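Local coordinates for protein aspartokinase (Synechocystis, PDB 3L76) that binds lysine and threonine and probably catalyses the ATP-dependent phosphorylation of L-aspartate to 4-phospho-L-aspartate, the first step towards both amino acids, at residues A[36-44]-A[73-81]; A[216-224]-A[251-262]. All coordinates share one frame; numbering follows the deposited sequence.

Interaction 1 (A[36-44]-A[73-81])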
ATOM      1  N   LEU A  36      18.216 -12.032  13.693  1.00 68.17           N
ATOM      2  CA  LEU A  36      18.134 -10.800  12.920  1.00 61.70           C
ATOM      3  C   LEU A  36      16.736 -10.209  12.789  1.00 67.14           C
ATOM      4  O   LEU A  36      15.808 -10.895  12.366  1.00 57.29           O
ATOM      5  CB  LEU A  36      18.735 -11.000  11.530  1.00 55.82           C
ATOM      6  CG  LEU A  36      20.213 -10.630  11.433  1.00 71.78           C
ATOM      7  CD1 LEU A  36      21.050 -11.631  12.209  1.00 76.73           C
ATOM      8  CD2 LEU A  36      20.647 -10.577   9.984  1.00 79.62           C
ATOM      9  N   VAL A  37      16.611  -8.929  13.158  1.00 62.27           N
ATOM     10  CA  VAL A  37      15.432  -8.128  12.848  1.00 39.76           C
ATOM     11  C   VAL A  37      15.811  -7.096  11.795  1.00 64.02           C
ATOM     12  O   VAL A  37      16.731  -6.303  11.995  1.00 70.64           O
ATOM     13  CB  VAL A  37      14.885  -7.405  14.083  1.00 50.91           C
ATOM     14  CG1 VAL A  37      13.775  -6.443  13.682  1.00 43.15           C
ATOM     15  CG2 VAL A  37      14.381  -8.419  15.105  1.00 48.31           C
ATOM     16  N   VAL A  38      15.107  -7.114  10.667  1.00 65.40           N
ATOM     17  CA  VAL A  38      15.451  -6.244   9.553  1.00 43.58           C
ATOM     18  C   VAL A  38      14.395  -5.179   9.267  1.00 63.47           C
ATOM     19  O   VAL A  38      13.204  -5.472   9.155  1.00 69.88           O
ATOM     20  CB  VAL A  38      15.726  -7.046   8.272  1.00 49.80           C
ATOM     21  CG1 VAL A  38      16.027  -6.110   7.119  1.00 68.08           C
ATOM     22  CG2 VAL A  38      16.880  -7.988   8.486  1.00 48.99           C
ATOM     23  N   VAL A  39      14.862  -3.938   9.161  1.00 63.79           N
ATOM     24  CA  VAL A  39      14.045  -2.812   8.742  1.00 41.00           C
ATOM     25  C   VAL A  39      14.460  -2.446   7.321  1.00 55.17           C
ATOM     26  O   VAL A  39      15.644  -2.390   7.004  1.00 51.28           O
ATOM     27  CB  VAL A  39      14.280  -1.580   9.629  1.00 51.09           C
ATOM     28  CG1 VAL A  39      13.569  -0.380   9.037  1.00 35.39           C
ATOM     29  CG2 VAL A  39      13.833  -1.829  11.077  1.00 40.41           C
ATOM     30  N   VAL A  40      13.490  -2.207   6.454  1.00 51.43           N
ATOM     31  CA  VAL A  40      13.808  -1.897   5.070  1.00 55.00           C
ATOM     32  C   VAL A  40      13.050  -0.658   4.654  1.00 56.14           C
ATOM     33  O   VAL A  40      11.903  -0.459   5.059  1.00 73.33           O
ATOM     34  CB  VAL A  40      13.428  -3.066   4.117  1.00 65.04           C
ATOM     35  CG1 VAL A  40      14.027  -2.856   2.744  1.00 56.47           C
ATOM     36  CG2 VAL A  40      13.891  -4.395   4.685  1.00 72.42           C
ATOM     37  N   SER A  41      13.694   0.180   3.851  1.00 61.04           N
ATOM     38  CA  SER A  41      13.043   1.366   3.306  1.00 73.79           C
ATOM     39  C   SER A  41      12.333   1.017   2.015  1.00 58.46           C
ATOM     40  O   SER A  41      12.627  -0.005   1.406  1.00 79.34           O
ATOM     41  CB  SER A  41      14.073   2.465   3.037  1.00 59.41           C
ATOM     42  OG  SER A  41      14.693   2.878   4.238  1.00 79.09           O
ATOM     43  N   ALA A  42      11.401   1.862   1.591  1.00 62.56           N
ATOM     44  CA  ALA A  42      10.822   1.723   0.260  1.00 69.75           C
ATOM     45  C   ALA A  42      11.952   1.643  -0.766  1.00 78.30           C
ATOM     46  O   ALA A  42      13.057   2.124  -0.510  1.00 81.03           O
ATOM     47  CB  ALA A  42       9.892   2.881  -0.040  1.00 72.95           C
ATOM     48  N   MET A  43      11.671   1.051  -1.924  1.00 93.68           N
ATOM     49  CA  MET A  43      12.722   0.623  -2.854  1.00 86.38           C
ATOM     50  C   MET A  43      13.730   1.651  -3.380  1.00 82.06           C
ATOM     51  O   MET A  43      14.921   1.376  -3.405  1.00 96.28           O
ATOM     52  CB  MET A  43      12.127  -0.157  -4.016  1.00 55.63           C
ATOM     53  CG  MET A  43      11.684  -1.540  -3.607  1.00 67.24           C
ATOM     54  SD  MET A  43      11.477  -2.643  -5.014  1.00 85.81           S
ATOM     55  CE  MET A  43      13.136  -2.691  -5.678  1.00 63.79           C
ATOM     56  N   GLY A  44      13.291   2.815  -3.823  1.00 69.49           N
ATOM     57  CA  GLY A  44      14.252   3.742  -4.390  1.00 64.99           C
ATOM     58  C   GLY A  44      13.691   5.133  -4.454  1.00 92.96           C
ATOM     59  O   GLY A  44      13.169   5.646  -3.464  1.00119.09           O
ATOM     60  N   GLY A  73       5.206   1.563  -0.011  1.00 52.42           N
ATOM     61  CA  GLY A  73       6.515   1.273  -0.574  1.00 57.37           C
ATOM     62  C   GLY A  73       7.341   0.390   0.341  1.00 59.23           C
ATOM     63  O   GLY A  73       8.132  -0.443  -0.108  1.00 66.70           O
ATOM     64  N   GLU A  74       7.141   0.584   1.639  1.00 59.18           N
ATOM     65  CA  GLU A  74       7.811  -0.189   2.668  1.00 62.39           C
ATOM     66  C   GLU A  74       7.241  -1.596   2.705  1.00 59.86           C
ATOM     67  O   GLU A  74       7.972  -2.575   2.881  1.00 50.38           O
ATOM     68  CB  GLU A  74       7.615   0.482   4.026  1.00 72.22           C
ATOM     69  CG  GLU A  74       7.722   1.995   3.976  1.00 77.03           C
ATOM     70  CD  GLU A  74       8.675   2.529   5.023  1.00 95.24           C
ATOM     71  OE1 GLU A  74       8.470   2.229   6.222  1.00 95.31           O
ATOM     72  OE2 GLU A  74       9.632   3.241   4.643  1.00 82.91           O
ATOM     73  N   GLN A  75       5.931  -1.699   2.532  1.00 62.04           N
ATOM     74  CA  GLN A  75       5.299  -3.011   2.512  1.00 66.05           C
ATOM     75  C   GLN A  75       5.790  -3.871   1.364  1.00 71.16           C
ATOM     76  O   GLN A  75       6.023  -5.062   1.570  1.00 58.70           O
ATOM     77  CB  GLN A  75       3.783  -2.908   2.466  1.00 55.72           C
ATOM     78  CG  GLN A  75       3.152  -2.516   3.766  1.00 72.53           C
ATOM     79  CD  GLN A  75       1.703  -2.153   3.583  1.00 88.37           C
ATOM     80  OE1 GLN A  75       0.867  -3.022   3.309  1.00 80.06           O
ATOM     81  NE2 GLN A  75       1.390  -0.861   3.715  1.00 77.11           N
ATOM     82  N   VAL A  76       5.941  -3.302   0.163  1.00 65.52           N
ATOM     83  CA  VAL A  76       6.337  -4.157  -0.965  1.00 82.30           C
ATOM     84  C   VAL A  76       7.756  -4.653  -0.746  1.00 71.89           C
ATOM     85  O   VAL A  76       8.085  -5.797  -1.049  1.00 83.85           O
ATOM     86  CB  VAL A  76       6.152  -3.532  -2.405  1.00 72.71           C
ATOM     87  CG1 VAL A  76       5.169  -2.376  -2.416  1.00 42.31           C
ATOM     88  CG2 VAL A  76       7.491  -3.163  -3.052  1.00 41.08           C
ATOM     89  N   SER A  77       8.578  -3.795  -0.162  1.00 54.41           N
ATOM     90  CA  SER A  77       9.981  -4.116   0.088  1.00 62.21           C
ATOM     91  C   SER A  77      10.210  -5.292   1.055  1.00 67.32           C
ATOM     92  O   SER A  77      11.029  -6.172   0.785  1.00 63.54           O
ATOM     93  CB  SER A  77      10.724  -2.863   0.576  1.00 65.65           C
ATOM     94  OG  SER A  77      10.634  -1.809  -0.373  1.00 76.72           O
ATOM     95  N   ILE A  78       9.508  -5.310   2.184  1.00 47.67           N
ATOM     96  CA  ILE A  78       9.651  -6.430   3.116  1.00 58.10           C
ATOM     97  C   ILE A  78       9.071  -7.738   2.554  1.00 67.59           C
ATOM     98  O   ILE A  78       9.556  -8.823   2.872  1.00 73.75           O
ATOM     99  CB  ILE A  78       9.053  -6.114   4.508  1.00 75.81           C
ATOM    100  CG1 ILE A  78       7.521  -6.128   4.469  1.00 77.11           C
ATOM    101  CG2 ILE A  78       9.594  -4.768   5.040  1.00 58.58           C
ATOM    102  CD1 ILE A  78       6.882  -6.019   5.851  1.00 70.08           C
ATOM    103  N   ALA A  79       8.039  -7.636   1.721  1.00 57.97           N
ATOM    104  CA  ALA A  79       7.508  -8.811   1.043  1.00 72.67           C
ATOM    105  C   ALA A  79       8.581  -9.370   0.112  1.00 76.67           C
ATOM    106  O   ALA A  79       8.937 -10.546   0.189  1.00 58.12           O
ATOM    107  CB  ALA A  79       6.224  -8.468   0.270  1.00 55.24           C
ATOM    108  N   LEU A  80       9.122  -8.513  -0.749  1.00 65.88           N
ATOM    109  CA  LEU A  80      10.155  -8.943  -1.680  1.00 64.59           C
ATOM    110  C   LEU A  80      11.321  -9.580  -0.949  1.00 57.28           C
ATOM    111  O   LEU A  80      11.703 -10.720  -1.232  1.00 66.02           O
ATOM    112  CB  LEU A  80      10.624  -7.782  -2.563  1.00 56.55           C
ATOM    113  CG  LEU A  80       9.757  -7.630  -3.816  1.00 88.33           C
ATOM    114  CD1 LEU A  80       9.632  -8.966  -4.538  1.00 80.15           C
ATOM    115  CD2 LEU A  80       8.377  -7.125  -3.465  1.00101.17           C
ATOM    116  N   LEU A  81      11.873  -8.843   0.006  1.00 56.57           N
ATOM    117  CA  LEU A  81      13.059  -9.292   0.726  1.00 66.67           C
ATOM    118  C   LEU A  81      12.887 -10.644   1.422  1.00 70.83           C
ATOM    119  O   LEU A  81      13.797 -11.479   1.402  1.00 73.19           O
ATOM    120  CB  LEU A  81      13.501  -8.242   1.745  1.00 70.34           C
ATOM    121  CG  LEU A  81      14.757  -8.628   2.540  1.00 67.07           C
ATOM    122  CD1 LEU A  81      15.942  -8.808   1.608  1.00 61.92           C
ATOM    123  CD2 LEU A  81      15.072  -7.612   3.618  1.00 69.46           C
TER

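Interaction 2 (A[216-224]-A[251-262])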
ATOM      1  N   ARG A 216      17.620  12.216  14.990  1.00 34.07           N
ATOM      2  CA  ARG A 216      16.694  11.735  16.019  1.00 30.40           C
ATOM      3  C   ARG A 216      17.030  10.310  16.443  1.00 48.57           C
ATOM      4  O   ARG A 216      16.853   9.931  17.601  1.00 58.00           O
ATOM      5  CB  ARG A 216      15.238  11.828  15.552  1.00 53.02           C
ATOM      6  CG  ARG A 216      14.210  11.244  16.533  1.00 67.19           C
ATOM      7  CD  ARG A 216      13.212  12.295  16.990  1.00 73.20           C
ATOM      8  NE  ARG A 216      13.041  13.330  15.973  1.00 75.30           N
ATOM      9  CZ  ARG A 216      12.416  14.489  16.172  1.00 76.84           C
ATOM     10  NH1 ARG A 216      11.880  14.774  17.352  1.00 37.42           N
ATOM     11  NH2 ARG A 216      12.323  15.367  15.181  1.00105.92           N
ATOM     12  N   ALA A 217      17.530   9.528  15.492  1.00 39.73           N
ATOM     13  CA  ALA A 217      17.856   8.134  15.738  1.00 50.46           C
ATOM     14  C   ALA A 217      19.172   7.956  16.512  1.00 57.40           C
ATOM     15  O   ALA A 217      19.280   7.111  17.418  1.00 36.25           O
ATOM     16  CB  ALA A 217      17.891   7.372  14.420  1.00 29.77           C
ATOM     17  N   VAL A 218      20.179   8.743  16.158  1.00 30.31           N
ATOM     18  CA  VAL A 218      21.420   8.694  16.917  1.00 55.56           C
ATOM     19  C   VAL A 218      21.179   9.151  18.360  1.00 50.07           C
ATOM     20  O   VAL A 218      21.796   8.630  19.284  1.00 30.06           O
ATOM     21  CB  VAL A 218      22.581   9.454  16.221  1.00 42.09           C
ATOM     22  CG1 VAL A 218      22.086  10.722  15.613  1.00 59.00           C
ATOM     23  CG2 VAL A 218      23.695   9.740  17.203  1.00 43.14           C
ATOM     24  N   GLU A 219      20.244  10.084  18.542  1.00 36.38           N
ATOM     25  CA  GLU A 219      19.878  10.566  19.865  1.00 32.29           C
ATOM     26  C   GLU A 219      19.098   9.528  20.678  1.00 42.33           C
ATOM     27  O   GLU A 219      19.224   9.454  21.904  1.00 44.44           O
ATOM     28  CB  GLU A 219      19.093  11.873  19.760  1.00 29.41           C
ATOM     29  CG  GLU A 219      18.486  12.376  21.075  1.00 17.53           C
ATOM     30  CD  GLU A 219      17.832  13.731  20.894  1.00 47.50           C
ATOM     31  OE1 GLU A 219      18.548  14.765  20.979  1.00 50.87           O
ATOM     32  OE2 GLU A 219      16.610  13.759  20.632  1.00 35.38           O
ATOM     33  N   ILE A 220      18.283   8.726  20.006  1.00 51.58           N
ATOM     34  CA  ILE A 220      17.579   7.646  20.694  1.00 35.04           C
ATOM     35  C   ILE A 220      18.599   6.599  21.119  1.00 43.23           C
ATOM     36  O   ILE A 220      18.587   6.163  22.262  1.00 37.66           O
ATOM     37  CB  ILE A 220      16.460   7.044  19.839  1.00 40.75           C
ATOM     38  CG1 ILE A 220      15.269   8.002  19.801  1.00 32.66           C
ATOM     39  CG2 ILE A 220      15.998   5.715  20.413  1.00 43.45           C
ATOM     40  CD1 ILE A 220      14.357   7.748  18.630  1.00 38.52           C
ATOM     41  N   ALA A 221      19.512   6.251  20.213  1.00 24.65           N
ATOM     42  CA  ALA A 221      20.587   5.309  20.520  1.00 40.52           C
ATOM     43  C   ALA A 221      21.411   5.753  21.727  1.00 54.26           C
ATOM     44  O   ALA A 221      21.668   4.956  22.638  1.00 40.74           O
ATOM     45  CB  ALA A 221      21.488   5.086  19.316  1.00 24.86           C
ATOM     46  N   ARG A 222      21.823   7.017  21.747  1.00 39.16           N
ATOM     47  CA  ARG A 222      22.579   7.518  22.887  1.00 39.38           C
ATOM     48  C   ARG A 222      21.785   7.315  24.168  1.00 40.69           C
ATOM     49  O   ARG A 222      22.329   6.867  25.179  1.00 43.94           O
ATOM     50  CB  ARG A 222      22.929   9.010  22.752  1.00 48.32           C
ATOM     51  CG  ARG A 222      23.778   9.548  23.926  1.00 45.67           C
ATOM     52  CD  ARG A 222      23.732  11.079  24.067  1.00 26.49           C
ATOM     53  NE  ARG A 222      22.411  11.550  24.462  1.00 45.29           N
ATOM     54  CZ  ARG A 222      21.857  12.676  24.022  1.00 39.01           C
ATOM     55  NH1 ARG A 222      22.506  13.443  23.156  1.00 34.15           N
ATOM     56  NH2 ARG A 222      20.644  13.025  24.428  1.00 33.82           N
ATOM     57  N   ASN A 223      20.500   7.652  24.131  1.00 23.06           N
ATOM     58  CA  ASN A 223      19.694   7.609  25.346  1.00 31.09           C
ATOM     59  C   ASN A 223      19.393   6.204  25.876  1.00 45.49           C
ATOM     60  O   ASN A 223      19.117   6.049  27.060  1.00 38.86           O
ATOM     61  CB  ASN A 223      18.397   8.390  25.176  1.00 23.01           C
ATOM     62  CG  ASN A 223      18.599   9.904  25.172  1.00 44.00           C
ATOM     63  OD1 ASN A 223      19.674  10.430  25.497  1.00 43.27           O
ATOM     64  ND2 ASN A 223      17.550  10.613  24.811  1.00 29.11           N
ATOM     65  N   TYR A 224      19.445   5.193  25.009  1.00 35.98           N
ATOM     66  CA  TYR A 224      19.199   3.815  25.436  1.00 41.07           C
ATOM     67  C   TYR A 224      20.439   2.943  25.304  1.00 49.31           C
ATOM     68  O   TYR A 224      20.371   1.727  25.400  1.00 53.46           O
ATOM     69  CB  TYR A 224      17.995   3.215  24.702  1.00 31.99           C
ATOM     70  CG  TYR A 224      16.708   3.938  25.029  1.00 44.72           C
ATOM     71  CD1 TYR A 224      15.880   3.506  26.058  1.00 51.87           C
ATOM     72  CD2 TYR A 224      16.339   5.069  24.333  1.00 49.83           C
ATOM     73  CE1 TYR A 224      14.714   4.182  26.364  1.00 46.77           C
ATOM     74  CE2 TYR A 224      15.187   5.753  24.637  1.00 45.95           C
ATOM     75  CZ  TYR A 224      14.380   5.312  25.647  1.00 49.17           C
ATOM     76  OH  TYR A 224      13.227   6.002  25.930  1.00 58.15           O
ATOM     77  N   SER A 251      14.462   0.377  30.550  1.00100.35           N
ATOM     78  CA  SER A 251      13.573  -0.352  29.664  1.00113.62           C
ATOM     79  C   SER A 251      12.867   0.610  28.717  1.00111.40           C
ATOM     80  O   SER A 251      12.347   1.647  29.148  1.00 83.73           O
ATOM     81  CB  SER A 251      12.543  -1.119  30.491  1.00 96.12           C
ATOM     82  OG  SER A 251      12.008  -0.289  31.510  1.00 80.83           O
ATOM     83  N   LEU A 252      12.855   0.280  27.427  1.00105.02           N
ATOM     84  CA  LEU A 252      12.109   1.094  26.478  1.00107.23           C
ATOM     85  C   LEU A 252      10.621   0.909  26.705  1.00106.51           C
ATOM     86  O   LEU A 252       9.950   0.155  25.995  1.00 96.33           O
ATOM     87  CB  LEU A 252      12.450   0.782  25.025  1.00102.95           C
ATOM     88  CG  LEU A 252      11.752   1.784  24.099  1.00 87.88           C
ATOM     89  CD1 LEU A 252      12.512   3.088  24.108  1.00 79.06           C
ATOM     90  CD2 LEU A 252      11.608   1.262  22.675  1.00 96.91           C
ATOM     91  N   VAL A 253      10.124   1.583  27.731  1.00107.37           N
ATOM     92  CA  VAL A 253       8.701   1.734  27.925  1.00102.12           C
ATOM     93  C   VAL A 253       8.112   2.171  26.586  1.00112.54           C
ATOM     94  O   VAL A 253       7.751   1.337  25.749  1.00123.46           O
ATOM     95  CB  VAL A 253       8.416   2.792  29.016  1.00 83.63           C
ATOM     96  CG1 VAL A 253       7.001   3.248  28.944  1.00 93.91           C
ATOM     97  CG2 VAL A 253       8.690   2.220  30.406  1.00 39.43           C
ATOM     98  N   GLY A 254       8.049   3.479  26.373  1.00 84.81           N
ATOM     99  CA  GLY A 254       7.562   4.019  25.121  1.00 70.58           C
ATOM    100  C   GLY A 254       8.594   4.930  24.511  1.00 72.42           C
ATOM    101  O   GLY A 254       9.788   4.664  24.610  1.00106.53           O
ATOM    102  N   LEU A 255       8.144   6.015  23.895  1.00 54.97           N
ATOM    103  CA  LEU A 255       9.045   6.861  23.128  1.00 60.32           C
ATOM    104  C   LEU A 255       8.332   7.956  22.373  1.00 68.80           C
ATOM    105  O   LEU A 255       7.613   7.677  21.418  1.00 52.56           O
ATOM    106  CB  LEU A 255       9.750   6.045  22.065  1.00 53.14           C
ATOM    107  CG  LEU A 255      11.230   5.727  22.151  1.00 70.70           C
ATOM    108  CD1 LEU A 255      11.764   5.166  20.834  1.00 54.24           C
ATOM    109  CD2 LEU A 255      12.113   6.801  22.779  1.00 69.97           C
ATOM    110  N   GLU A 256       8.562   9.201  22.773  1.00 66.96           N
ATOM    111  CA  GLU A 256       8.108  10.338  21.998  1.00 62.23           C
ATOM    112  C   GLU A 256       9.053  10.494  20.806  1.00 68.95           C
ATOM    113  O   GLU A 256      10.263  10.616  20.987  1.00 87.22           O
ATOM    114  CB  GLU A 256       8.129  11.586  22.868  1.00 74.19           C
ATOM    115  CG  GLU A 256       6.886  12.452  22.757  1.00100.78           C
ATOM    116  CD  GLU A 256       6.874  13.313  21.507  1.00115.21           C
ATOM    117  OE1 GLU A 256       6.819  14.555  21.645  1.00125.66           O
ATOM    118  OE2 GLU A 256       6.922  12.755  20.389  1.00110.99           O
ATOM    119  N   ILE A 257       8.507  10.480  19.592  1.00 66.69           N
ATOM    120  CA  ILE A 257       9.333  10.430  18.383  1.00 70.36           C
ATOM    121  C   ILE A 257       9.365  11.734  17.594  1.00 54.18           C
ATOM    122  O   ILE A 257      10.002  11.809  16.547  1.00 52.23           O
ATOM    123  CB  ILE A 257       8.872   9.310  17.433  1.00 80.47           C
ATOM    124  CG1 ILE A 257       7.797   9.816  16.474  1.00 93.29           C
ATOM    125  CG2 ILE A 257       8.300   8.198  18.211  1.00 85.44           C
ATOM    126  CD1 ILE A 257       7.300   8.760  15.522  1.00 94.00           C
ATOM    127  N   ALA A 258       8.676  12.754  18.093  1.00 56.40           N
ATOM    128  CA  ALA A 258       8.635  14.045  17.428  1.00 69.38           C
ATOM    129  C   ALA A 258       8.960  15.208  18.373  1.00 72.60           C
ATOM    130  O   ALA A 258       8.582  16.346  18.110  1.00 65.60           O
ATOM    131  CB  ALA A 258       7.273  14.253  16.791  1.00 56.02           C
ATOM    132  N   LYS A 259       9.647  14.926  19.477  1.00 59.79           N
ATOM    133  CA  LYS A 259       9.982  15.970  20.449  1.00 40.83           C
ATOM    134  C   LYS A 259      11.016  16.919  19.853  1.00 38.87           C
ATOM    135  O   LYS A 259      12.045  16.478  19.347  1.00 24.39           O
ATOM    136  CB  LYS A 259      10.547  15.347  21.729  1.00 66.71           C
ATOM    137  CG  LYS A 259       9.578  15.298  22.905  1.00 84.38           C
ATOM    138  CD  LYS A 259      10.305  14.897  24.190  1.00 86.11           C
ATOM    139  CE  LYS A 259      11.431  13.907  23.896  1.00 89.28           C
ATOM    140  NZ  LYS A 259      12.116  13.446  25.139  1.00100.81           N
ATOM    141  N   ALA A 260      10.752  18.220  19.904  1.00 32.84           N
ATOM    142  CA  ALA A 260      11.738  19.190  19.433  1.00 38.86           C
ATOM    143  C   ALA A 260      12.928  19.188  20.376  1.00 35.50           C
ATOM    144  O   ALA A 260      14.067  19.264  19.952  1.00 39.11           O
ATOM    145  CB  ALA A 260      11.140  20.571  19.359  1.00 45.31           C
ATOM    146  N   VAL A 261      12.643  19.050  21.662  1.00 38.25           N
ATOM    147  CA  VAL A 261      13.652  19.178  22.686  1.00 29.60           C
ATOM    148  C   VAL A 261      13.770  17.910  23.514  1.00 20.60           C
ATOM    149  O   VAL A 261      12.805  17.455  24.097  1.00 32.90           O
ATOM    150  CB  VAL A 261      13.315  20.366  23.607  1.00 43.54           C
ATOM    151  CG1 VAL A 261      14.085  20.276  24.938  1.00 27.65           C
ATOM    152  CG2 VAL A 261      13.563  21.678  22.869  1.00 41.50           C
ATOM    153  N   ASP A 262      14.974  17.358  23.554  1.00 32.85           N
ATOM    154  CA  ASP A 262      15.282  16.194  24.363  1.00 14.29           C
ATOM    155  C   ASP A 262      15.569  16.501  25.828  1.00 44.63           C
ATOM    156  O   ASP A 262      15.265  15.688  26.695  1.00 35.72           O
ATOM    157  CB  ASP A 262      16.493  15.483  23.800  1.00 34.53           C
ATOM    158  CG  ASP A 262      16.687  14.118  24.415  1.00 44.12           C
ATOM    159  OD1 ASP A 262      15.709  13.337  24.499  1.00 62.59           O
ATOM    160  OD2 ASP A 262      17.821  13.821  24.801  1.00 49.09           O
TER
HETATM  161  O   HOH W   1      14.954  16.191  19.723  1.00 34.50           O

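Interaction 1 (A[36-44]-A[73-81])
Val38 opens the contact by setting CG1 against Leu81 CD2 at 3.9 Å, the two side chains meeting at about a right angle. Strand 36-40 is an inner strand of the kinase-domain sheet, and helix 73-81 packs on one of its faces, running roughly against it at 136°. The helix also reaches the second subunit, where Gln75 is hydrogen-bonded to Gln75 of that other chain. Val39 turns to the other face, where helix 154-166 lies, whereas Val40 again faces helix 73-81. Its branches divide the work: CG2 touches Leu81 CD2 at 3.6 Å, while CG1, held anti to the backbone N (chi1 -168°), meets Ser77 CB, and Ile78 CG2 flanks its CB. Leu81 CD2 thus bridges two strand residues, one methyl serving both.

Beyond the strand the contact turns polar. Ser41 points its CB away from the helix, and its OG is hydrogen-bonded with Ser155 and Lys7, but Ser41 O lies 3.2 Å from Ser77 OG. Ser77 OG donates a 2.9 Å hydrogen bond to Gly73 O, one turn back in its own helix. The same Gly73 O receives a CA-H...O contact from Ala42 CA at 3.5 Å, and the methyl of Ala42 rests on the Gly73 carbonyl group. Met43 then runs past the helix, its CG beside Ser77 OG at 3.4 Å and its SD near Val76 CG2. With an alanine in place of Ser77 the hydroxyl is gone, and Gly73 O would probably be left to its weak backbone bond and the CH contact of Ala42.

No hydrogen bond spans the two segments. An apolar valine-leucine seam holds the strand, and close backbone approach around Gly73 seats the loop at the C-terminal end of the strand, the side of the sheet where amino acid kinases place their active site.

Interaction 2 (A[216-224]-A[251-262])
The connection from the kinase-domain sheet to the ACT-domain strands runs through residues 251-262, which lie along helix 216-224 and touch it from Tyr224 to Arg216. At one end Leu252 CD1, although Leu252 is less well ordered, sits over one face of the Tyr224 ring in a CH-pi contact, 3.6 Å from the centroid, while Leu255 CD2 approaches Tyr224 CE2 at 3.7 Å. Leu255 CD1 also faces Ile220 CD1. Further on, the chain crosses Arg216, whose guanidinium carries Ile257 O over one face.

Asp262 closes the contact with a polar cluster. CG stands anti to its backbone N (chi1 -168°), carrying the carboxylate across to the helix. Its OD2 takes a nearly straight hydrogen bond from Asn223 ND2 (3.2 Å, 177°) on the syn side and a salt bridge from Arg222 NH2 (3.0 Å) at the guanidinium edge. Arg222 in turn grips Asn223 OD1 with NE and NH2, which fixes the amide's rotation and presents ND2 to the aspartate; its NH1 pairs with Asp200. The Glu219 carboxylate stacks on that of Asp262, a like-charged approach that Arg222 and, through a long salt bridge, Lys259 probably offset. Glu219 OE1 accepts from Ala363 N, so this charged cluster ties the kinase helix to the regulatory region.

Overall arrangement
The two contacts follow one another along the chain, interaction 1 being complete before interaction 2 begins. Their centres lie about 23 Å apart and their nearest atoms about 10 Å, with no direct touch. Helix 154-166 stands between them: Ala159 and Leu162 pack on Val39 of interaction 1, and Val160 and Ala161 on Ile220 and Leu255 of interaction 2. Interaction 1 joins strand 35-40 to helix 63-87, which faces the second subunit. Interaction 2 lies nearer the chain centre, where the loop leads to strand 263-267, and the side chain of Ala260 lies about 8 Å from a bound lysine. Helix 154-166 is thus common to both, packing against the strand of interaction 1 and the regulatory junction of interaction 2.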